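Local structure of ethylbenzene dehydrogenase alpha-subunit (Aromatoleum aromaticum, 2IVF) at residues Lys318-Gln323 / Ala381-Phe386. The protein is a molybdenum enzyme subunit of the molybdopterin oxidoreductase family, which carries two pterin guanine dinucleotide cofactors and an iron-sulfur cluster. Sequence-based numbering, arbitrary orientation.
Sequences KLFDRQ and ALEGTF
Between Arg322 and Leu382, where the backbones come nearest, the CA atoms are 8.4 Å apart, and no backbone hydrogen bond joins 318-323 to 381-386, so side chains make the contact. Its polar part is a two-pronged, end-on salt bridge. Arg322 NH1 donates to Glu383 OE1 at 2.9 Å, with an N-H...O angle of 164° and the oxygen practically in the guanidinium plane. Arg322 NH2 donates a hydrogen bond to Glu383 OE2, also over 2.9 Å, but less straight and with the oxygen tilted from that plane. Both oxygens use syn lone pairs, and the two flat groups lie 25° from coplanar; the double grip therefore limits rotation of the carboxylate. In Glu383 a bend at chi2 (86°) turns CD toward the guanidinium.

Segment 318-323 links helix 303-316 to helix 322-328, N-capped by Asp321, whereas 381-386 leads into strand 385-389, an outer strand of a three-stranded antiparallel sheet. The contact, centred about 35 Å from the centre of the chain, joins the connection between two helices, and the first turn of the second, to the loop leading into this small sheet within the molybdopterin oxidoreductase region.

Leu382 and Phe320 make the apolar part. Leu382 CD1 and Phe320 CE2 lie over the same face of the guanidinium, CE2 offset toward its rim, and meet tip to tip at 3.7 Å, while Leu382 CB approaches Arg322 NH1 to the same distance. The Phe320 ring turns its edge to the carboxylate, CZ being 3.9 Å from Glu383 OE2. Phe402 of helix 401-408 touches Phe320, Leu382 and Glu383, and Arg406 packs against Glu383.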
loop_
_atom_site.group_PDB
_atom_site.type_symbol
_atom_site.label_atom_id
_atom_site.label_comp_id
_atom_site.label_asym_id
_atom_site.label_seq_id
_atom_site.Cartn_x
_atom_site.Cartn_y
_atom_site.Cartn_z
ATOM N N LYS A 318 2.477 11.870 -41.392
ATOM C CA LYS A 318 1.335 11.230 -42.068
ATOM C C LYS A 318 1.139 9.773 -41.619
ATOM O O LYS A 318 0.924 8.864 -42.439
ATOM C CB LYS A 318 1.477 11.335 -43.604
ATOM C CG LYS A 318 1.705 12.777 -44.095
ATOM C CD LYS A 318 1.595 12.923 -45.607
ATOM C CE LYS A 318 1.498 14.412 -46.035
ATOM N NZ LYS A 318 1.112 14.625 -47.514
ATOM N N LEU A 319 1.211 9.573 -40.315
ATOM C CA LEU A 319 1.068 8.254 -39.706
ATOM C C LEU A 319 -0.318 8.060 -39.116
ATOM O O LEU A 319 -0.622 7.007 -38.585
ATOM C CB LEU A 319 2.078 8.094 -38.578
ATOM C CG LEU A 319 3.537 8.350 -38.960
ATOM C CD1 LEU A 319 4.364 8.214 -37.709
ATOM C CD2 LEU A 319 3.987 7.379 -40.053
ATOM N N PHE A 320 -1.129 9.108 -39.130
ATOM C CA PHE A 320 -2.420 9.034 -38.468
ATOM C C PHE A 320 -3.453 8.188 -39.257
ATOM O O PHE A 320 -3.379 8.030 -40.476
ATOM C CB PHE A 320 -2.957 10.449 -38.130
ATOM C CG PHE A 320 -3.243 11.294 -39.318
ATOM C CD1 PHE A 320 -2.250 12.043 -39.893
ATOM C CD2 PHE A 320 -4.524 11.365 -39.857
ATOM C CE1 PHE A 320 -2.490 12.808 -40.977
ATOM C CE2 PHE A 320 -4.786 12.161 -40.939
ATOM C CZ PHE A 320 -3.778 12.879 -41.511
ATOM N N ASP A 321 -4.421 7.670 -38.519
ATOM C CA ASP A 321 -5.484 6.847 -39.055
ATOM C C ASP A 321 -6.547 7.834 -39.546
ATOM O O ASP A 321 -7.402 8.310 -38.793
ATOM C CB ASP A 321 -5.971 5.923 -37.951
ATOM C CG ASP A 321 -7.005 4.899 -38.404
ATOM O OD1 ASP A 321 -7.687 5.075 -39.427
ATOM O OD2 ASP A 321 -7.163 3.908 -37.650
ATOM N N ARG A 322 -6.463 8.162 -40.823
ATOM C CA ARG A 322 -7.335 9.160 -41.413
ATOM C C ARG A 322 -8.799 8.780 -41.293
ATOM O O ARG A 322 -9.638 9.616 -40.946
ATOM C CB ARG A 322 -6.982 9.372 -42.889
ATOM C CG ARG A 322 -7.794 10.449 -43.574
ATOM C CD ARG A 322 -7.319 10.706 -45.022
ATOM N NE ARG A 322 -6.002 11.335 -45.014
ATOM C CZ ARG A 322 -5.777 12.643 -45.076
ATOM N NH1 ARG A 322 -6.768 13.511 -45.195
ATOM N NH2 ARG A 322 -4.534 13.075 -45.037
ATOM N N GLN A 323 -9.110 7.524 -41.583
ATOM C CA GLN A 323 -10.504 7.069 -41.573
ATOM C C GLN A 323 -11.149 7.195 -40.186
ATOM O O GLN A 323 -12.260 7.686 -40.035
ATOM C CB GLN A 323 -10.538 5.636 -42.077
ATOM C CG GLN A 323 -11.905 5.110 -42.452
ATOM C CD GLN A 323 -11.813 4.004 -43.500
ATOM O OE1 GLN A 323 -10.740 3.764 -44.098
ATOM N NE2 GLN A 323 -12.930 3.321 -43.726
ATOM N N ALA A 381 -12.997 16.017 -45.997
ATOM C CA ALA A 381 -11.725 16.745 -46.050
ATOM C C ALA A 381 -11.138 16.838 -44.658
ATOM O O ALA A 381 -11.883 16.916 -43.672
ATOM C CB ALA A 381 -11.928 18.171 -46.613
ATOM N N LEU A 382 -9.812 16.815 -44.577
ATOM C CA LEU A 382 -9.102 17.166 -43.353
ATOM C C LEU A 382 -8.282 18.406 -43.649
ATOM O O LEU A 382 -8.535 19.485 -43.096
ATOM C CB LEU A 382 -8.206 16.025 -42.880
ATOM C CG LEU A 382 -8.932 14.911 -42.126
ATOM C CD1 LEU A 382 -7.929 13.918 -41.628
ATOM C CD2 LEU A 382 -9.781 15.441 -40.953
ATOM N N GLU A 383 -7.312 18.269 -44.544
ATOM C CA GLU A 383 -6.458 19.394 -44.872
ATOM C C GLU A 383 -7.225 20.384 -45.733
ATOM O O GLU A 383 -8.020 19.995 -46.589
ATOM C CB GLU A 383 -5.181 18.923 -45.582
ATOM C CG GLU A 383 -4.238 18.038 -44.692
ATOM C CD GLU A 383 -4.599 16.561 -44.705
ATOM O OE1 GLU A 383 -5.672 16.229 -45.251
ATOM O OE2 GLU A 383 -3.801 15.725 -44.163
ATOM N N GLY A 384 -7.003 21.672 -45.508
ATOM C CA GLY A 384 -7.496 22.677 -46.434
ATOM C C GLY A 384 -8.207 23.863 -45.817
ATOM O O GLY A 384 -8.667 23.842 -44.675
ATOM N N THR A 385 -8.289 24.917 -46.599
ATOM C CA THR A 385 -9.123 26.033 -46.231
ATOM C C THR A 385 -10.078 26.243 -47.379
ATOM O O THR A 385 -9.689 26.187 -48.538
ATOM C CB THR A 385 -8.286 27.281 -45.880
ATOM O OG1 THR A 385 -7.351 26.930 -44.840
ATOM C CG2 THR A 385 -9.189 28.373 -45.356
ATOM N N PHE A 386 -11.343 26.425 -47.033
ATOM C CA PHE A 386 -12.420 26.408 -47.988
ATOM C C PHE A 386 -13.279 27.635 -47.741
ATOM O O PHE A 386 -12.956 28.478 -46.899
ATOM C CB PHE A 386 -13.253 25.128 -47.816
ATOM C CG PHE A 386 -12.440 23.859 -47.837
ATOM C CD1 PHE A 386 -12.109 23.251 -49.045
ATOM C CD2 PHE A 386 -12.022 23.273 -46.657
ATOM C CE1 PHE A 386 -11.370 22.082 -49.078
ATOM C CE2 PHE A 386 -11.275 22.103 -46.674
ATOM C CZ PHE A 386 -10.939 21.507 -47.892
#